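PDB 2IMF: 2-hydroxychromene-2-carboxylate isomerase from Pseudomonas putida, which catalyses the reversible, glutathione-dependent isomerisation of 2-hydroxychromene-2-carboxylate to trans-o-hydroxybenzylidenepyruvate in naphthalene breakdown. Local coordinates for residues I37-A40 / R41-A45; A104-N107 / V108-A112; T170-G174 / D175-W179; F185-E188 / S189-R193; L194-N198 / A199-S203. One frame throughout, in Å; residues are numbered along the deposited sequence. Where two conformers were deposited one is given.

In the fold
Contact 3 is a hairpin of the thioredoxin-like sheet. Contact 4 lies on helix 184-198, which packs against that hairpin; Trp178 meets Met186 and Leu187, and Leu173 meets Leu187 and Met191. Contact 5 ends the same helix and is a surface contact, its centre about 30 Å from the centre of the chain. Contacts 1 to 4 are each partly buried. Contact 1 starts helix 39-46 with a carboxylate cap and brings a lysine to the substrate analogue. Contact 2, on helix 99-115, is mainly aromatic and aliphatic. Contact 3 reaches glutathione through Trp179, and contacts 3 and 4 both touch the second subunit. Contact 5 is held chiefly by polar bonds at the chain terminus.

Contact 1: residues I37-A40 / R41-A45. With TOM (4-(2-methoxyphenyl)-2-oxobut-3-enoic acid), chain F.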
# COMPACT_ATOMS: atom_id res chain seq x y z
N ILE A 37 18.27 -7.67 -1.68
CA ILE A 37 18.88 -6.36 -1.45
C ILE A 37 18.62 -5.86 -0.05
O ILE A 37 17.75 -6.37 0.66
CB ILE A 37 18.37 -5.23 -2.42
CG1 ILE A 37 16.81 -5.11 -2.33
CG2 ILE A 37 18.69 -5.63 -3.86
CD1 ILE A 37 16.26 -3.87 -3.11
N ASP A 38 19.38 -4.87 0.36
CA ASP A 38 19.31 -4.33 1.71
C ASP A 38 18.29 -3.21 1.82
O ASP A 38 18.60 -2.04 1.46
CB ASP A 38 20.70 -3.86 2.14
CG ASP A 38 20.77 -3.48 3.60
OD1 ASP A 38 19.79 -3.27 4.29
OD2 ASP A 38 21.91 -3.26 4.11
N LEU A 39 17.10 -3.52 2.36
CA LEU A 39 16.08 -2.48 2.46
C LEU A 39 16.59 -1.25 3.22
O LEU A 39 16.26 -0.12 2.89
CB LEU A 39 14.85 -3.02 3.18
CG LEU A 39 13.72 -1.99 3.40
CD1 LEU A 39 13.23 -1.40 2.08
CD2 LEU A 39 12.62 -2.60 4.22
N ALA A 40 17.41 -1.54 4.25
CA ALA A 40 17.78 -0.41 5.11
C ALA A 40 18.59 0.54 4.31
O ALA A 40 18.46 1.78 4.40
CB ALA A 40 18.60 -0.85 6.33
N ARG A 41 19.47 0.01 3.48
CA ARG A 41 20.28 0.87 2.66
C ARG A 41 19.47 1.61 1.59
O ARG A 41 19.69 2.78 1.29
CB ARG A 41 21.37 0.05 1.97
CG ARG A 41 22.75 0.29 2.46
CD ARG A 41 23.59 -0.85 1.87
NE ARG A 41 24.58 -1.32 2.83
CZ ARG A 41 25.88 -1.31 2.58
NH1 ARG A 41 26.31 -0.88 1.40
NH2 ARG A 41 26.75 -1.76 3.50
N VAL A 42 18.51 0.93 0.93
CA VAL A 42 17.73 1.64 -0.04
C VAL A 42 16.88 2.78 0.54
O VAL A 42 16.65 3.78 -0.15
CB VAL A 42 16.86 0.72 -1.02
CG1 VAL A 42 17.62 -0.54 -1.46
CG2 VAL A 42 15.53 0.37 -0.54
N LYS A 43 16.39 2.57 1.77
CA LYS A 43 15.60 3.62 2.41
C LYS A 43 16.47 4.81 2.71
O LYS A 43 16.05 5.96 2.44
CB LYS A 43 15.02 3.13 3.71
CG LYS A 43 13.82 2.20 3.48
CD LYS A 43 13.38 1.62 4.83
CE LYS A 43 12.67 2.61 5.69
NZ LYS A 43 12.40 1.92 7.06
N ILE A 44 17.67 4.56 3.26
CA ILE A 44 18.50 5.70 3.68
C ILE A 44 18.93 6.43 2.43
O ILE A 44 19.07 7.68 2.43
CB ILE A 44 19.78 5.23 4.42
CG1 ILE A 44 19.46 4.27 5.56
CG2 ILE A 44 20.56 6.43 4.99
CD1 ILE A 44 19.28 4.96 6.92
N ALA A 45 19.14 5.68 1.34
CA ALA A 45 19.49 6.33 0.10
C ALA A 45 18.48 7.34 -0.38
O ALA A 45 18.87 8.37 -0.79
CB ALA A 45 19.86 5.31 -1.02
O8 TOM F . 8.65 -1.48 8.40
C9 TOM F . 9.50 -1.82 7.59
C10 TOM F . 10.80 -1.21 7.48
O11 TOM F . 10.82 -0.08 6.93
O10 TOM F . 11.82 -1.84 7.84
C8 TOM F . 9.27 -2.86 6.54
C7 TOM F . 8.16 -3.53 6.35
C1 TOM F . 7.43 -4.31 7.42
C6 TOM F . 6.05 -4.17 7.41
C5 TOM F . 5.29 -4.82 8.37
C4 TOM F . 5.94 -5.67 9.29
C3 TOM F . 7.31 -5.83 9.30
C2 TOM F . 8.05 -5.13 8.33
O2 TOM F . 9.40 -5.23 8.23
C11 TOM F . 9.93 -6.31 9.00
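Val42 N bonds to Asp38 O, Lys43 N to Leu39 O and Ile44 N to Ala40 O, which forms the first turn of helix 39-46. Asp38 is the N-cap. Its CG is anti to the backbone N (chi1 -171°), and this carries the carboxylate back over the start of the helix. Asp38 OD1 accepts two weak bonds there, from Ala40 N at 2.9 Å and from Arg41 N at 3.4 Å. Asp38 OD2 makes a salt bridge with Arg41 NE at 3.5 Å. The two side chains cross at about a right angle, and their charged planes are 38° apart. Asp38 OD2 approaches the guanidinium obliquely. The carboxylate thus caps the helix start weakly, and its salt bridge to Arg41 is long.

Leu39 and Lys43 lie one turn apart and both run to the substrate pocket. Lys43 CD rests 3.9 Å from Leu39 CG. The lysine chain bends at its third torsion (chi3 74°), and Lys43 NZ then donates to O11 of the TOM carboxylate at 2.6 Å. Arg54 NE also bonds to this ligand. Leu39 CD2 comes within 3.8 Å of TOM O10, the other carboxylate oxygen. Lys43 is an experimentally established substrate-binding residue. On the inner side, Val42 spreads its two methyls. Val42 CG1 is 4.0 Å from Ile37 CD1, and Val42 CG2 is 3.9 Å from Leu39 CD1.

The turn follows strand 31-36. Ile37 still pairs with Phe7 through the backbone and packs on helix 147-162, where Thr157 OG1 also accepts from Asp38 N.

Contact 2: residues A104-N107 / V108-A112; sequences AYVN and VVFNA
Four backbone bonds join the two segments: Val108 N to Ala104 O, Val109 N to Tyr105 O, Phe110 N to Val106 O and Asn111 N to Asn107 O, each 2.9 Å long. They form regular alpha-helix within helix 99-115. This helix belongs to the all-helical part inserted into the thioredoxin-like fold, as in kappa class glutathione transferases. The polar ends of two side chains are satisfied outside the segments. Tyr105 OH bonds to Met89 O, and Asn107 OD1 takes a bond from Asn18 ND2 of helix 12-28.

Packing follows the turns of the helix. Val106 and Phe110 lie side by side, pointing the same way, and both touch helix 12-28. Val106 CG1 is 3.8 Å from Phe110 CD2. The Phe110 ring also meets Phe9 edge-to-face. The Tyr105 side chain touches Val129 and Leu133 of helix 125-133.

Tyr105 and Val109 form a CH-pi contact. With chi1 at -180° the tyrosine ring leaves on the carbonyl side of CA and leans toward the following turn. Val109 CG2 sits over one face, 15° off the ring normal and 3.7 Å from the centroid of the Tyr105 ring. It is shifted toward the rim, and its nearest ring atom is Tyr105 CZ at 3.6 Å.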
# COMPACT_ATOMS: atom_id res chain seq x y z
N ALA A 104 14.66 -21.97 -5.41
CA ALA A 104 14.54 -22.89 -4.30
C ALA A 104 15.08 -22.26 -3.00
O ALA A 104 14.45 -22.39 -1.97
CB ALA A 104 15.26 -24.20 -4.58
N TYR A 105 16.23 -21.61 -3.11
CA TYR A 105 16.80 -20.91 -1.92
C TYR A 105 15.80 -19.87 -1.42
O TYR A 105 15.45 -19.83 -0.24
CB TYR A 105 18.10 -20.25 -2.23
CG TYR A 105 18.75 -19.51 -1.07
CD1 TYR A 105 19.47 -20.20 -0.11
CD2 TYR A 105 18.50 -18.19 -0.91
CE1 TYR A 105 20.07 -19.50 0.93
CE2 TYR A 105 19.07 -17.47 0.09
CZ TYR A 105 19.85 -18.16 1.05
OH TYR A 105 20.46 -17.47 2.06
N VAL A 106 15.30 -19.01 -2.30
CA VAL A 106 14.41 -17.94 -1.87
C VAL A 106 13.18 -18.57 -1.24
O VAL A 106 12.70 -18.08 -0.19
CB VAL A 106 14.12 -17.03 -3.06
CG1 VAL A 106 13.03 -16.04 -2.69
CG2 VAL A 106 15.40 -16.31 -3.48
N ASN A 107 12.59 -19.63 -1.84
CA ASN A 107 11.43 -20.24 -1.26
C ASN A 107 11.68 -20.86 0.10
O ASN A 107 10.91 -20.69 1.02
CB ASN A 107 10.89 -21.32 -2.26
CG ASN A 107 10.27 -20.73 -3.53
OD1 ASN A 107 9.90 -19.55 -3.58
ND2 ASN A 107 10.19 -21.55 -4.59
N VAL A 108 12.77 -21.60 0.21
CA VAL A 108 13.02 -22.28 1.48
C VAL A 108 13.28 -21.25 2.60
O VAL A 108 12.75 -21.40 3.71
CB VAL A 108 14.28 -23.18 1.31
CG1 VAL A 108 14.87 -23.59 2.64
CG2 VAL A 108 13.95 -24.43 0.42
N VAL A 109 14.03 -20.18 2.30
CA VAL A 109 14.35 -19.21 3.34
C VAL A 109 13.08 -18.43 3.72
O VAL A 109 12.78 -18.21 4.90
CB VAL A 109 15.48 -18.27 2.95
CG1 VAL A 109 15.72 -17.17 3.98
CG2 VAL A 109 16.77 -19.05 2.74
N PHE A 110 12.29 -18.00 2.71
CA PHE A 110 11.09 -17.26 3.07
C PHE A 110 10.16 -18.13 3.85
O PHE A 110 9.50 -17.66 4.79
CB PHE A 110 10.41 -16.68 1.79
CG PHE A 110 10.75 -15.23 1.54
CD1 PHE A 110 10.49 -14.33 2.51
CD2 PHE A 110 11.20 -14.78 0.34
CE1 PHE A 110 10.70 -12.97 2.30
CE2 PHE A 110 11.45 -13.45 0.11
CZ PHE A 110 11.25 -12.55 1.11
N ASN A 111 10.04 -19.42 3.47
CA ASN A 111 9.09 -20.28 4.19
C ASN A 111 9.57 -20.49 5.63
O ASN A 111 8.74 -20.54 6.55
CB ASN A 111 8.95 -21.66 3.48
CG ASN A 111 8.10 -21.60 2.21
OD1 ASN A 111 7.21 -20.75 2.06
ND2 ASN A 111 8.40 -22.50 1.27
N ALA A 112 10.88 -20.62 5.81
CA ALA A 112 11.42 -20.76 7.18
C ALA A 112 11.17 -19.52 8.01
O ALA A 112 10.62 -19.60 9.14
CB ALA A 112 12.92 -21.01 7.11

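Contact 3: residues T170-G174 / D175-W179; sequences TMFLG and DEMWW. With GSH (glutathione), chain E.
Met177 lies over one face of the Phe172 ring. Met177 CG is 3.6 Å from the centroid of the Phe172 ring and 20° off the normal, a CH-pi contact. Met177 SD lies more obliquely, 3.3 Å from Phe172 CZ, which adds a Met-aromatic contact. Met177 CG also presses tightly on Thr170 CG2, at 3.4 Å. Arg163 makes a cation-pi contact with the Phe172 ring.

Trp178 is on the other face of the sheet, with Met171, Leu173 and Glu176. It offers its edge: Leu173 CB lies near the ring plane, 3.7 Å from Trp178 CZ3. Helix 184-198 packs on this side.

The two strands form an antiparallel beta hairpin, the ββ part of the C-terminal ββα unit of the thioredoxin fold. Met171 with Trp178 and Leu173 with Glu176 are hydrogen-bonded pairs. A type II' turn closes the hairpin, with Gly174 at positive phi (66°). Water 1 donates to Leu173 O and Glu176 OE1, a bridge across the turn. Strand 176-179 is outermost within this chain; side chains of the second subunit bond to its backbone, Arg69 to Met177 O and Tyr62 OH to Trp179 N.

A chi1 of 168° carries the Trp179 indole beyond the strand to glutathione. Trp179 NE1 donates to GSH O2 at 3.0 Å. That oxygen lies at the ring edge, and Val168 O shares the same N-H weakly.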
# COMPACT_ATOMS: atom_id res chain seq x y z
N THR A 170 9.68 -5.25 -4.91
CA THR A 170 9.61 -4.39 -6.11
C THR A 170 9.77 -5.33 -7.31
O THR A 170 10.60 -6.24 -7.29
CB THR A 170 10.61 -3.23 -6.07
OG1 THR A 170 10.20 -2.37 -4.99
CG2 THR A 170 10.48 -2.41 -7.34
N MET A 171 8.95 -5.09 -8.33
CA MET A 171 8.91 -5.96 -9.53
C MET A 171 9.05 -5.06 -10.74
O MET A 171 8.39 -4.00 -10.79
CB MET A 171 7.63 -6.80 -9.68
CG MET A 171 7.54 -7.90 -8.66
SD MET A 171 7.18 -7.50 -6.93
CE MET A 171 5.72 -6.45 -7.03
N PHE A 172 9.81 -5.48 -11.77
CA PHE A 172 9.86 -4.72 -13.05
C PHE A 172 9.48 -5.70 -14.13
O PHE A 172 9.96 -6.85 -14.15
CB PHE A 172 11.26 -4.21 -13.40
CG PHE A 172 11.79 -3.06 -12.56
CD1 PHE A 172 12.28 -3.31 -11.29
CD2 PHE A 172 11.79 -1.78 -13.07
CE1 PHE A 172 12.81 -2.26 -10.54
CE2 PHE A 172 12.31 -0.74 -12.33
CZ PHE A 172 12.82 -0.97 -11.10
N LEU A 173 8.78 -5.14 -15.10
CA LEU A 173 8.55 -5.77 -16.43
C LEU A 173 8.84 -4.66 -17.42
O LEU A 173 8.15 -3.63 -17.46
CB LEU A 173 7.16 -6.28 -16.55
CG LEU A 173 6.88 -6.88 -17.92
CD1 LEU A 173 7.77 -8.10 -18.14
CD2 LEU A 173 5.46 -7.31 -17.82
N GLY A 174 9.89 -4.82 -18.23
CA GLY A 174 10.16 -3.78 -19.19
C GLY A 174 10.54 -2.54 -18.43
O GLY A 174 11.39 -2.59 -17.53
N ASP A 175 9.92 -1.40 -18.76
CA ASP A 175 10.19 -0.14 -18.06
C ASP A 175 9.22 0.14 -16.87
O ASP A 175 9.24 1.25 -16.34
CB ASP A 175 10.15 1.02 -19.06
CG ASP A 175 11.32 0.93 -20.06
OD1 ASP A 175 12.49 0.99 -19.60
OD2 ASP A 175 11.01 0.87 -21.26
N GLU A 176 8.34 -0.81 -16.62
CA GLU A 176 7.29 -0.57 -15.56
C GLU A 176 7.78 -1.26 -14.32
O GLU A 176 8.25 -2.42 -14.30
CB GLU A 176 5.97 -1.19 -15.92
CG GLU A 176 5.26 -0.31 -16.98
CD GLU A 176 3.93 -0.86 -17.36
OE1 GLU A 176 3.81 -1.96 -17.88
OE2 GLU A 176 2.94 -0.13 -17.13
N MET A 177 7.60 -0.49 -13.27
CA MET A 177 7.99 -0.85 -11.85
C MET A 177 6.74 -0.82 -11.02
O MET A 177 5.95 0.15 -11.09
CB MET A 177 8.97 0.16 -11.25
CG MET A 177 9.64 -0.39 -9.93
SD MET A 177 10.75 0.66 -9.12
CE MET A 177 9.56 1.60 -8.20
N TRP A 178 6.50 -1.89 -10.25
CA TRP A 178 5.44 -1.93 -9.21
C TRP A 178 6.07 -2.25 -7.88
O TRP A 178 6.91 -3.13 -7.79
CB TRP A 178 4.37 -2.95 -9.56
CG TRP A 178 3.63 -2.77 -10.89
CD1 TRP A 178 2.59 -1.98 -11.12
CD2 TRP A 178 4.06 -3.28 -12.17
NE1 TRP A 178 2.23 -2.02 -12.49
CE2 TRP A 178 3.13 -2.83 -13.12
CE3 TRP A 178 5.11 -4.10 -12.56
CZ2 TRP A 178 3.22 -3.15 -14.48
CZ3 TRP A 178 5.18 -4.45 -13.95
CH2 TRP A 178 4.23 -3.99 -14.86
N TRP A 179 5.53 -1.60 -6.86
CA TRP A 179 5.98 -1.86 -5.51
C TRP A 179 4.82 -2.39 -4.71
O TRP A 179 3.75 -1.76 -4.68
CB TRP A 179 6.47 -0.60 -4.87
CG TRP A 179 6.70 -0.68 -3.38
CD1 TRP A 179 7.58 -1.46 -2.71
CD2 TRP A 179 6.05 0.14 -2.40
NE1 TRP A 179 7.51 -1.18 -1.35
CE2 TRP A 179 6.62 -0.17 -1.14
CE3 TRP A 179 5.14 1.20 -2.48
CZ2 TRP A 179 6.24 0.49 0.04
CZ3 TRP A 179 4.74 1.85 -1.28
CH2 TRP A 179 5.30 1.49 -0.05
N1 GSH E . 1.14 -2.12 0.37
CA1 GSH E . 2.30 -2.97 0.36
C1 GSH E . 2.08 -4.37 -0.06
O11 GSH E . 3.04 -5.08 -0.36
O12 GSH E . 0.89 -4.70 0.16
CB1 GSH E . 3.37 -2.54 1.35
CG1 GSH E . 4.81 -2.97 1.06
CD1 GSH E . 5.74 -2.47 2.13
OE1 GSH E . 5.24 -1.76 3.14
N2 GSH E . 7.01 -2.76 2.09
CA2 GSH E . 8.01 -2.19 2.98
C2 GSH E . 8.80 -1.11 2.38
O2 GSH E . 9.28 -1.29 1.13
CB2 GSH E . 8.98 -3.34 3.41
SG2 GSH E . 8.18 -4.55 4.54
N3 GSH E . 9.00 0.00 3.02
CA3 GSH E . 9.60 1.13 2.30
C3 GSH E . 8.60 2.27 2.28
O31 GSH E . 8.92 3.31 1.68
O32 GSH E . 7.49 2.16 2.91
O HOH W 1 5.94 -3.11 -19.17

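Contact 4: residues F185-E188 / S189-R193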
# COMPACT_ATOMS: atom_id res chain seq x y z
N PHE A 185 -1.28 -7.65 -9.10
CA PHE A 185 -2.39 -7.81 -10.08
C PHE A 185 -2.10 -6.95 -11.28
O PHE A 185 -2.47 -7.32 -12.45
CB PHE A 185 -3.76 -7.49 -9.49
CG PHE A 185 -4.04 -6.01 -9.34
CD1 PHE A 185 -3.68 -5.31 -8.18
CD2 PHE A 185 -4.74 -5.35 -10.33
CE1 PHE A 185 -3.99 -3.93 -8.08
CE2 PHE A 185 -5.05 -4.02 -10.25
CZ PHE A 185 -4.67 -3.27 -9.10
N MET A 186 -1.37 -5.84 -11.10
CA MET A 186 -1.09 -5.02 -12.28
C MET A 186 0.01 -5.62 -13.10
O MET A 186 0.00 -5.52 -14.37
CB MET A 186 -0.65 -3.62 -11.84
CG MET A 186 -1.76 -2.82 -11.17
SD MET A 186 -1.07 -1.20 -10.69
CE MET A 186 -2.47 -0.36 -10.00
N LEU A 187 1.01 -6.23 -12.47
CA LEU A 187 2.04 -6.93 -13.20
C LEU A 187 1.37 -8.08 -13.98
O LEU A 187 1.73 -8.29 -15.16
CB LEU A 187 3.01 -7.53 -12.19
CG LEU A 187 4.07 -8.49 -12.81
CD1 LEU A 187 5.03 -7.91 -13.85
CD2 LEU A 187 4.89 -9.12 -11.78
N GLU A 188 0.41 -8.76 -13.40
CA GLU A 188 -0.19 -9.90 -14.03
C GLU A 188 -0.95 -9.36 -15.24
O GLU A 188 -0.90 -9.95 -16.34
CB GLU A 188 -1.05 -10.64 -13.06
CG GLU A 188 -0.16 -11.48 -12.10
CD GLU A 188 -0.88 -11.83 -10.81
OE1 GLU A 188 -2.10 -11.59 -10.65
OE2 GLU A 188 -0.20 -12.38 -9.90
N SER A 189 -1.63 -8.24 -15.12
CA SER A 189 -2.35 -7.71 -16.27
C SER A 189 -1.38 -7.30 -17.39
O SER A 189 -1.68 -7.56 -18.63
CB SER A 189 -3.17 -6.50 -15.85
OG SER A 189 -4.29 -6.90 -15.12
N ALA A 190 -0.26 -6.72 -17.11
CA ALA A 190 0.71 -6.35 -18.11
C ALA A 190 1.24 -7.62 -18.78
O ALA A 190 1.50 -7.60 -20.00
CB ALA A 190 1.87 -5.57 -17.50
N MET A 191 1.47 -8.68 -18.03
CA MET A 191 1.98 -9.91 -18.62
C MET A 191 0.96 -10.44 -19.57
O MET A 191 1.35 -10.88 -20.67
CB MET A 191 2.49 -10.84 -17.59
CG MET A 191 3.64 -10.25 -16.78
SD MET A 191 4.34 -11.55 -15.74
CE MET A 191 3.16 -11.58 -14.45
N GLY A 192 -0.32 -10.45 -19.19
CA GLY A 192 -1.39 -10.94 -20.06
C GLY A 192 -1.43 -10.12 -21.32
O GLY A 192 -1.59 -10.71 -22.40
N ARG A 193 -1.35 -8.81 -21.24
CA ARG A 193 -1.38 -7.99 -22.46
C ARG A 193 -0.26 -8.41 -23.39
O ARG A 193 -0.47 -8.48 -24.61
CB ARG A 193 -1.31 -6.49 -22.13
CG ARG A 193 -2.64 -5.92 -21.56
CD ARG A 193 -2.72 -4.39 -21.47
NE ARG A 193 -1.70 -3.85 -20.54
CZ ARG A 193 -1.87 -3.76 -19.22
NH1 ARG A 193 -3.04 -4.13 -18.72
NH2 ARG A 193 -0.89 -3.26 -18.44
O HOH W 2 -4.71 -8.94 -13.06
O HOH W 3 -1.00 -3.32 -15.58
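Helix 184-198 is the C-terminal helix of the thioredoxin-like fold, and here Leu187 and Met191 meet one turn apart on its buried side. The backbone is regular. Ser189 N bonds to Phe185 O, Ala190 N to Met186 O, Met191 N to Leu187 O and Gly192 N to Glu188 O.

The Leu187 and Met191 side chains cross at a slant. The Met191 chain bends at its last torsion (chi3 -80°), and Met191 CE folds back to 3.6 Å from Leu187 CG. Met191 CG lies 4.0 Å from Leu187 CD1. Met191 has two conformers, and these contacts belong to the one given. Both residues also touch helix 12-28, at Leu21 and Leu24. Glu188 also reaches that helix: it touches Leu24, and its OE2 forms a salt bridge with Arg20 NE.

The solvent side is polar. Water 3 donates to Met186 O at 2.7 Å and accepts from Arg193 NH2 at 2.9 Å. It lies in the guanidinium plane, at the edge. The Arg193 guanidinium lies over the backbone, with Ala190 CA 3.5 Å above one face of its plane. Water 2 donates to Phe185 O at 2.8 Å, which gives that carbonyl a second partner besides Ser189 N.

Leu187 and Ala190 rest on Trp178, while Phe185 and Met186 reach Trp70 of the second subunit. The helix is thus the α of the thioredoxin ββα unit: one side lies on its own hairpin, and its first turn joins the dimer contact.

Contact 5: residues L194-N198 / A199-S203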
# COMPACT_ATOMS: atom_id res chain seq x y z
N LEU A 194 0.91 -8.73 -22.85
CA LEU A 194 2.07 -9.14 -23.68
C LEU A 194 1.87 -10.55 -24.23
O LEU A 194 2.23 -10.81 -25.39
CB LEU A 194 3.33 -9.08 -22.79
CG LEU A 194 4.31 -7.93 -22.97
CD1 LEU A 194 3.75 -6.56 -23.47
CD2 LEU A 194 5.19 -7.83 -21.74
N CYS A 195 1.26 -11.44 -23.45
CA CYS A 195 0.90 -12.77 -23.92
C CYS A 195 -0.02 -12.65 -25.12
O CYS A 195 0.19 -13.35 -26.17
CB CYS A 195 0.08 -13.54 -22.89
SG CYS A 195 0.85 -14.19 -21.44
N ARG A 196 -1.01 -11.77 -25.06
CA ARG A 196 -2.00 -11.60 -26.15
C ARG A 196 -1.38 -11.01 -27.41
O ARG A 196 -1.65 -11.51 -28.53
CB ARG A 196 -3.13 -10.73 -25.67
CG ARG A 196 -3.97 -11.52 -24.75
CD ARG A 196 -5.24 -10.81 -24.55
NE ARG A 196 -5.06 -9.51 -23.93
CZ ARG A 196 -4.88 -9.31 -22.63
NH1 ARG A 196 -4.81 -10.30 -21.81
NH2 ARG A 196 -4.77 -8.07 -22.13
N GLN A 197 -0.52 -10.00 -27.29
CA GLN A 197 0.17 -9.42 -28.42
C GLN A 197 1.04 -10.46 -29.08
O GLN A 197 1.04 -10.60 -30.32
CB GLN A 197 1.03 -8.24 -27.94
CG GLN A 197 0.20 -7.07 -27.68
CD GLN A 197 1.12 -5.86 -27.44
OE1 GLN A 197 1.86 -5.84 -26.44
NE2 GLN A 197 1.13 -4.89 -28.39
N ASN A 198 1.78 -11.20 -28.27
CA ASN A 198 2.70 -12.17 -28.83
C ASN A 198 1.97 -13.32 -29.54
O ASN A 198 2.52 -13.92 -30.48
CB ASN A 198 3.72 -12.65 -27.78
CG ASN A 198 4.71 -11.53 -27.39
OD1 ASN A 198 4.86 -10.57 -28.16
ND2 ASN A 198 5.40 -11.67 -26.26
N ALA A 199 0.76 -13.60 -29.09
CA ALA A 199 -0.11 -14.64 -29.69
C ALA A 199 -0.93 -14.08 -30.85
O ALA A 199 -1.73 -14.82 -31.50
CB ALA A 199 -1.06 -15.22 -28.63
N ASP A 200 -0.79 -12.80 -31.14
CA ASP A 200 -1.54 -12.14 -32.22
C ASP A 200 -3.04 -12.09 -31.96
O ASP A 200 -3.86 -12.24 -32.89
CB ASP A 200 -1.22 -12.76 -33.61
CG ASP A 200 0.24 -12.59 -34.00
OD1 ASP A 200 0.93 -11.69 -33.45
OD2 ASP A 200 0.70 -13.36 -34.89
N LEU A 201 -3.40 -11.90 -30.70
CA LEU A 201 -4.79 -11.80 -30.28
C LEU A 201 -5.11 -10.33 -30.15
O LEU A 201 -6.29 -9.94 -30.09
CB LEU A 201 -4.98 -12.45 -28.90
CG LEU A 201 -4.78 -13.96 -28.72
CD1 LEU A 201 -5.03 -14.23 -27.23
CD2 LEU A 201 -5.71 -14.71 -29.68
N SER A 202 -4.03 -9.55 -30.07
CA SER A 202 -4.06 -8.11 -29.95
C SER A 202 -2.91 -7.57 -30.80
O SER A 202 -1.86 -8.23 -30.93
CB SER A 202 -3.82 -7.72 -28.48
OG SER A 202 -4.69 -6.69 -28.04
N SER A 203 -3.07 -6.37 -31.37
CA SER A 203 -2.00 -5.72 -32.12
C SER A 203 -0.87 -5.41 -31.15
O SER A 203 -1.13 -5.01 -30.01
CB SER A 203 -2.51 -4.44 -32.78
OG SER A 203 -3.30 -3.69 -31.88
OXT SER A 203 0.32 -5.56 -31.49
O HOH W 4 0.47 -8.78 -32.18
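Arg196 O is the main acceptor at the end of helix 184-198, where the last turn meets Leu201 and Ser202. Leu201 N donates to Arg196 O at 2.8 Å, nearly straight (168°). Ala199 N and Ser202 N add weak bonds to the same oxygen. Ala199 N also keeps its helical bond to Cys195 O, at 3.0 Å. The next carbonyl, Gln197 O, accepts from Asp200 N at 3.0 Å. This donor stands well above the carbonyl plane, 68° out of it. Water 4 lies 2.7 Å from both Gln197 O and Ser202 O and probably bridges them, though it has more acceptors near it than protons.

The Gln197 side chain holds the chain terminus. It runs extended beyond CG, and this brings NE2 to the Ser203 carboxylate. Gln197 NE2 donates to Ser203 O at 2.8 Å, on a lone pair in the carboxylate plane. The Gln197 NE2 bond to Ser203 OXT, at 3.3 Å, is weak. The amide is thus shared unequally between the two oxygens. Gln197 CA makes a minor CA-H...O contact with Ser202 O.

Apolar contact is slight. Leu201 CD1 lies 3.8 Å from Arg196 CG, and the two side chains cross at about a right angle. Such an apolar touch often goes with this kind of cap.

Asp200 leaves helical geometry with a positive phi of 66°, which turns the chain back over the helix end. The bonds from Leu201 N to Arg196 O and from Asp200 N to Gln197 O, with the positive phi, make this a Schellman motif, a standard C-cap of an alpha-helix.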